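Local coordinates for protein aldehyde Dehydrogenase (Burkholderia cenocepacia, PDB 4O6R) that probably oxidises aldehydes to carboxylic acids with NAD(P)+ as the electron acceptor, and binds adenosine monophosphate, at residues I42-V54 with V209-H223. Sequence-based numbering, arbitrary orientation.
Sequences IAAATAADVDLAV and VPGYGHTAGQRLAEH. With AMP (adenosine monophosphate), chain E.
Arg219 reaches from helix 213-222 across to helix 47-54, and its side chain makes contact almost all the way along. CB and CG lie against Ala47, CG 3.7 Å from Ala47 CB, while the other flank of CG meets Val50 CG1. A bend at chi2 (53°) then turns the chain toward Asp51, and CD passes 4.0 Å from Asp51 OD1. At the tip, NE (2.9 Å) and NH2 both bond to that same Asp51 OD1, a side-on salt bridge lying in the guanidinium plane; the carboxylate is turned 76° to it. NH2 also lies above one face of the His223 ring, offset toward its rim, and Val54 CG1 covers the opposite face in a CH-pi contact, 3.8 Å from the centroid. His223 ND1 accepts a hydrogen bond from Gly225 N, which should help fix the ring between them.

Deeper in, Val50 CG2 packs 3.8 Å from Ala216 CB, and Ala53 and Ala45 press on Val209. Toward the loops, Ala45 N donates to Pro210 O (2.8 Å, 163°), and a water joins Ala45 O to Tyr212 N and Thr215 OG1.

One side of helix 213-222 packs on helix 47-54; on the same helix Gly213 and Gly217 lie against the AMP adenine and Gln218 OE1 accepts from its N6. Strand 206-208, the turn at 209-212 and helix 213-222 form a strand-turn-helix consistent with the adenine-binding part of the Rossmann-type dinucleotide fold of aldehyde dehydrogenases.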
loop_
_atom_site.group_PDB
_atom_site.type_symbol
_atom_site.label_atom_id
_atom_site.label_comp_id
_atom_site.label_asym_id
_atom_site.label_seq_id
_atom_site.Cartn_x
_atom_site.Cartn_y
_atom_site.Cartn_z
ATOM N N ILE A 42 -17.707 -37.219 20.306
ATOM C CA ILE A 42 -17.151 -36.882 18.997
ATOM C C ILE A 42 -16.026 -37.849 18.638
ATOM O O ILE A 42 -15.406 -38.436 19.513
ATOM C CB ILE A 42 -16.544 -35.464 18.946
ATOM C CG1 ILE A 42 -15.565 -35.243 20.095
ATOM C CG2 ILE A 42 -17.645 -34.414 18.925
ATOM C CD1 ILE A 42 -14.495 -34.237 19.781
ATOM N N ALA A 43 -15.757 -37.997 17.352
ATOM C CA ALA A 43 -14.571 -38.704 16.927
ATOM C C ALA A 43 -13.299 -37.988 17.436
ATOM O O ALA A 43 -13.227 -36.754 17.439
ATOM C CB ALA A 43 -14.575 -38.861 15.421
ATOM N N ALA A 44 -12.328 -38.769 17.922
ATOM C CA ALA A 44 -11.090 -38.239 18.521
ATOM C C ALA A 44 -9.888 -38.445 17.595
ATOM O O ALA A 44 -9.318 -39.549 17.512
ATOM C CB ALA A 44 -10.837 -38.914 19.856
ATOM N N ALA A 45 -9.490 -37.387 16.901
ATOM C CA ALA A 45 -8.362 -37.474 15.970
ATOM C C ALA A 45 -7.058 -37.725 16.698
ATOM O O ALA A 45 -6.782 -37.114 17.742
ATOM C CB ALA A 45 -8.258 -36.198 15.139
ATOM N N THR A 46 -6.248 -38.608 16.125
ATOM C CA THR A 46 -4.866 -38.823 16.557
ATOM C C THR A 46 -3.964 -38.549 15.363
ATOM O O THR A 46 -4.432 -38.067 14.323
ATOM C CB THR A 46 -4.658 -40.257 17.062
ATOM O OG1 THR A 46 -4.860 -41.210 15.977
ATOM C CG2 THR A 46 -5.595 -40.532 18.185
ATOM N N ALA A 47 -2.681 -38.851 15.506
ATOM C CA ALA A 47 -1.687 -38.523 14.485
ATOM C C ALA A 47 -2.033 -39.067 13.105
ATOM O O ALA A 47 -1.896 -38.368 12.108
ATOM C CB ALA A 47 -0.326 -39.033 14.921
ATOM N N ALA A 48 -2.515 -40.301 13.044
ATOM C CA ALA A 48 -2.881 -40.898 11.755
ATOM C C ALA A 48 -3.977 -40.098 11.046
ATOM O O ALA A 48 -4.004 -40.023 9.818
ATOM C CB ALA A 48 -3.313 -42.342 11.947
ATOM N N ASP A 49 -4.875 -39.492 11.811
ATOM C CA ASP A 49 -5.958 -38.705 11.226
ATOM C C ASP A 49 -5.450 -37.359 10.756
ATOM O O ASP A 49 -5.825 -36.876 9.695
ATOM C CB ASP A 49 -7.066 -38.485 12.244
ATOM C CG ASP A 49 -7.684 -39.796 12.719
ATOM O OD1 ASP A 49 -8.338 -40.486 11.890
ATOM O OD2 ASP A 49 -7.487 -40.131 13.910
ATOM N N VAL A 50 -4.579 -36.758 11.550
ATOM C CA VAL A 50 -3.891 -35.559 11.096
ATOM C C VAL A 50 -3.152 -35.824 9.782
ATOM O O VAL A 50 -3.206 -35.006 8.858
ATOM C CB VAL A 50 -2.924 -35.017 12.160
ATOM C CG1 VAL A 50 -2.088 -33.889 11.589
ATOM C CG2 VAL A 50 -3.719 -34.547 13.361
ATOM N N ASP A 51 -2.490 -36.970 9.679
ATOM C CA ASP A 51 -1.838 -37.333 8.412
ATOM C C ASP A 51 -2.809 -37.393 7.227
ATOM O O ASP A 51 -2.539 -36.848 6.183
ATOM C CB ASP A 51 -1.065 -38.654 8.541
ATOM C CG ASP A 51 0.162 -38.532 9.440
ATOM O OD1 ASP A 51 0.526 -37.395 9.773
ATOM O OD2 ASP A 51 0.745 -39.570 9.847
ATOM N N LEU A 52 -3.963 -38.024 7.425
ATOM C CA LEU A 52 -4.980 -38.089 6.392
ATOM C C LEU A 52 -5.465 -36.691 6.008
ATOM O O LEU A 52 -5.674 -36.413 4.839
ATOM C CB LEU A 52 -6.163 -38.957 6.843
ATOM C CG LEU A 52 -5.856 -40.447 6.970
ATOM C CD1 LEU A 52 -7.036 -41.163 7.595
ATOM C CD2 LEU A 52 -5.539 -41.078 5.624
ATOM N N ALA A 53 -5.639 -35.820 6.999
ATOM C CA ALA A 53 -6.100 -34.463 6.758
ATOM C C ALA A 53 -5.086 -33.640 5.990
ATOM O O ALA A 53 -5.455 -32.922 5.078
ATOM C CB ALA A 53 -6.449 -33.793 8.077
ATOM N N VAL A 54 -3.811 -33.736 6.378
ATOM C CA VAL A 54 -2.767 -33.024 5.671
ATOM C C VAL A 54 -2.615 -33.585 4.248
ATOM O O VAL A 54 -2.480 -32.827 3.305
ATOM C CB VAL A 54 -1.426 -33.042 6.431
ATOM C CG1 VAL A 54 -0.307 -32.432 5.594
ATOM C CG2 VAL A 54 -1.546 -32.301 7.761
ATOM N N VAL A 209 -10.131 -31.640 12.546
ATOM C CA VAL A 209 -9.654 -32.812 13.291
ATOM C C VAL A 209 -9.638 -32.557 14.809
ATOM O O VAL A 209 -8.591 -32.408 15.413
ATOM C CB VAL A 209 -8.298 -33.274 12.765
ATOM C CG1 VAL A 209 -8.474 -33.892 11.382
ATOM C CG2 VAL A 209 -7.322 -32.128 12.688
ATOM N N PRO A 210 -10.831 -32.475 15.428
ATOM C CA PRO A 210 -10.888 -32.353 16.872
ATOM C C PRO A 210 -10.214 -33.576 17.516
ATOM O O PRO A 210 -10.393 -34.709 17.048
ATOM C CB PRO A 210 -12.384 -32.386 17.192
ATOM C CG PRO A 210 -13.105 -32.251 15.894
ATOM C CD PRO A 210 -12.148 -32.794 14.854
ATOM N N GLY A 211 -9.478 -33.333 18.580
ATOM C CA GLY A 211 -8.742 -34.370 19.286
ATOM C C GLY A 211 -7.919 -33.686 20.351
ATOM O O GLY A 211 -7.935 -32.455 20.451
ATOM N N TYR A 212 -7.220 -34.471 21.160
ATOM C CA TYR A 212 -6.408 -33.907 22.205
ATOM C C TYR A 212 -5.217 -33.131 21.654
ATOM O O TYR A 212 -4.692 -33.399 20.568
ATOM C CB TYR A 212 -5.895 -34.986 23.151
ATOM C CG TYR A 212 -6.981 -35.692 23.926
ATOM C CD1 TYR A 212 -7.899 -34.978 24.725
ATOM C CD2 TYR A 212 -7.090 -37.076 23.877
ATOM C CE1 TYR A 212 -8.887 -35.643 25.442
ATOM C CE2 TYR A 212 -8.071 -37.730 24.598
ATOM C CZ TYR A 212 -8.955 -37.015 25.371
ATOM O OH TYR A 212 -9.914 -37.725 26.049
ATOM N N GLY A 213 -4.766 -32.181 22.454
ATOM C CA GLY A 213 -3.584 -31.407 22.123
ATOM C C GLY A 213 -2.363 -32.269 21.934
ATOM O O GLY A 213 -1.586 -32.076 20.987
ATOM N N HIS A 214 -2.201 -33.253 22.811
ATOM C CA HIS A 214 -0.991 -34.036 22.826
ATOM C C HIS A 214 -0.997 -35.153 21.805
ATOM O O HIS A 214 0.005 -35.819 21.635
ATOM C CB HIS A 214 -0.753 -34.598 24.211
ATOM C CG HIS A 214 -1.806 -35.565 24.669
ATOM N ND1 HIS A 214 -2.914 -35.170 25.388
ATOM C CD2 HIS A 214 -1.902 -36.907 24.534
ATOM C CE1 HIS A 214 -3.657 -36.228 25.665
ATOM N NE2 HIS A 214 -3.067 -37.295 25.154
ATOM N N THR A 215 -2.113 -35.388 21.121
ATOM C CA THR A 215 -2.148 -36.371 20.030
ATOM C C THR A 215 -2.237 -35.615 18.683
ATOM O O THR A 215 -1.229 -35.461 17.985
ATOM C CB THR A 215 -3.325 -37.357 20.174
ATOM O OG1 THR A 215 -4.540 -36.645 20.449
ATOM C CG2 THR A 215 -3.095 -38.343 21.326
ATOM N N ALA A 216 -3.430 -35.123 18.341
ATOM C CA ALA A 216 -3.646 -34.409 17.074
ATOM C C ALA A 216 -2.867 -33.116 16.999
ATOM O O ALA A 216 -2.230 -32.839 15.999
ATOM C CB ALA A 216 -5.126 -34.119 16.848
ATOM N N GLY A 217 -2.933 -32.306 18.050
ATOM C CA GLY A 217 -2.296 -30.983 18.027
ATOM C C GLY A 217 -0.798 -31.083 17.823
ATOM O O GLY A 217 -0.229 -30.364 17.011
ATOM N N GLN A 218 -0.159 -31.979 18.558
ATOM C CA GLN A 218 1.301 -32.150 18.480
ATOM C C GLN A 218 1.698 -32.636 17.075
ATOM O O GLN A 218 2.680 -32.170 16.506
ATOM C CB GLN A 218 1.778 -33.140 19.542
ATOM C CG GLN A 218 3.270 -33.272 19.682
ATOM C CD GLN A 218 3.911 -32.045 20.296
ATOM O OE1 GLN A 218 3.314 -31.365 21.147
ATOM N NE2 GLN A 218 5.141 -31.745 19.864
ATOM N N ARG A 219 0.926 -33.549 16.502
ATOM C CA ARG A 219 1.267 -34.040 15.178
ATOM C C ARG A 219 1.125 -32.918 14.138
ATOM O O ARG A 219 1.981 -32.766 13.262
ATOM C CB ARG A 219 0.413 -35.250 14.781
ATOM C CG ARG A 219 0.701 -35.799 13.393
ATOM C CD ARG A 219 2.179 -36.102 13.155
ATOM N NE ARG A 219 2.385 -36.635 11.816
ATOM C CZ ARG A 219 3.551 -36.704 11.193
ATOM N NH1 ARG A 219 4.665 -36.290 11.777
ATOM N NH2 ARG A 219 3.603 -37.185 9.958
ATOM N N LEU A 220 0.030 -32.162 14.228
ATOM C CA LEU A 220 -0.199 -31.028 13.314
ATOM C C LEU A 220 0.996 -30.038 13.343
ATOM O O LEU A 220 1.511 -29.638 12.298
ATOM C CB LEU A 220 -1.512 -30.303 13.678
ATOM C CG LEU A 220 -2.001 -29.231 12.690
ATOM C CD1 LEU A 220 -2.036 -29.742 11.245
ATOM C CD2 LEU A 220 -3.398 -28.761 13.096
ATOM N N ALA A 221 1.432 -29.658 14.540
ATOM C CA ALA A 221 2.568 -28.731 14.700
ATOM C C ALA A 221 3.871 -29.311 14.155
ATOM O O ALA A 221 4.694 -28.562 13.635
ATOM C CB ALA A 221 2.729 -28.327 16.157
ATOM N N GLU A 222 4.068 -30.632 14.288
ATOM C CA GLU A 222 5.291 -31.297 13.804
ATOM C C GLU A 222 5.256 -31.683 12.343
ATOM O O GLU A 222 6.272 -32.045 11.790
ATOM C CB GLU A 222 5.562 -32.577 14.588
ATOM C CG GLU A 222 5.932 -32.322 16.025
ATOM C CD GLU A 222 5.992 -33.572 16.895
ATOM O OE1 GLU A 222 5.659 -34.685 16.425
ATOM O OE2 GLU A 222 6.319 -33.404 18.087
ATOM N N HIS A 223 4.090 -31.658 11.707
ATOM C CA HIS A 223 3.939 -32.314 10.407
ATOM C C HIS A 223 4.840 -31.676 9.334
ATOM O O HIS A 223 4.827 -30.454 9.167
ATOM C CB HIS A 223 2.480 -32.284 9.952
ATOM C CG HIS A 223 2.151 -33.345 8.947
ATOM N ND1 HIS A 223 2.689 -33.357 7.681
ATOM C CD2 HIS A 223 1.374 -34.455 9.036
ATOM C CE1 HIS A 223 2.241 -34.414 7.020
ATOM N NE2 HIS A 223 1.443 -35.097 7.824
HETATM P P AMP E . -3.820 -24.699 25.729
HETATM O O1P AMP E . -3.150 -23.389 25.491
HETATM O O2P AMP E . -2.806 -25.834 25.986
HETATM O O3P AMP E . -4.999 -24.594 26.714
HETATM O "O5'" AMP E . -4.583 -25.170 24.342
HETATM C "C5'" AMP E . -5.269 -24.399 23.317
HETATM C "C4'" AMP E . -5.439 -25.337 22.084
HETATM O "O4'" AMP E . -4.187 -26.010 21.848
HETATM C "C3'" AMP E . -6.467 -26.472 22.188
HETATM O "O3'" AMP E . -7.206 -26.747 20.955
HETATM C "C2'" AMP E . -5.602 -27.659 22.644
HETATM O "O2'" AMP E . -6.145 -28.981 22.427
HETATM C "C1'" AMP E . -4.285 -27.432 21.905
HETATM N N9 AMP E . -3.068 -28.065 22.519
HETATM C C8 AMP E . -2.880 -28.457 23.816
HETATM N N7 AMP E . -1.642 -29.028 23.980
HETATM C C5 AMP E . -0.995 -29.004 22.781
HETATM C C6 AMP E . 0.330 -29.412 22.227
HETATM N N6 AMP E . 1.268 -29.992 22.988
HETATM N N1 AMP E . 0.616 -29.202 20.929
HETATM C C2 AMP E . -0.300 -28.629 20.134
HETATM N N3 AMP E . -1.525 -28.244 20.556
HETATM C C4 AMP E . -1.943 -28.383 21.831
HETATM O O HOH W 1 -7.126 -37.480 20.377
HETATM O O HOH W 2 0.930 -37.277 6.169
#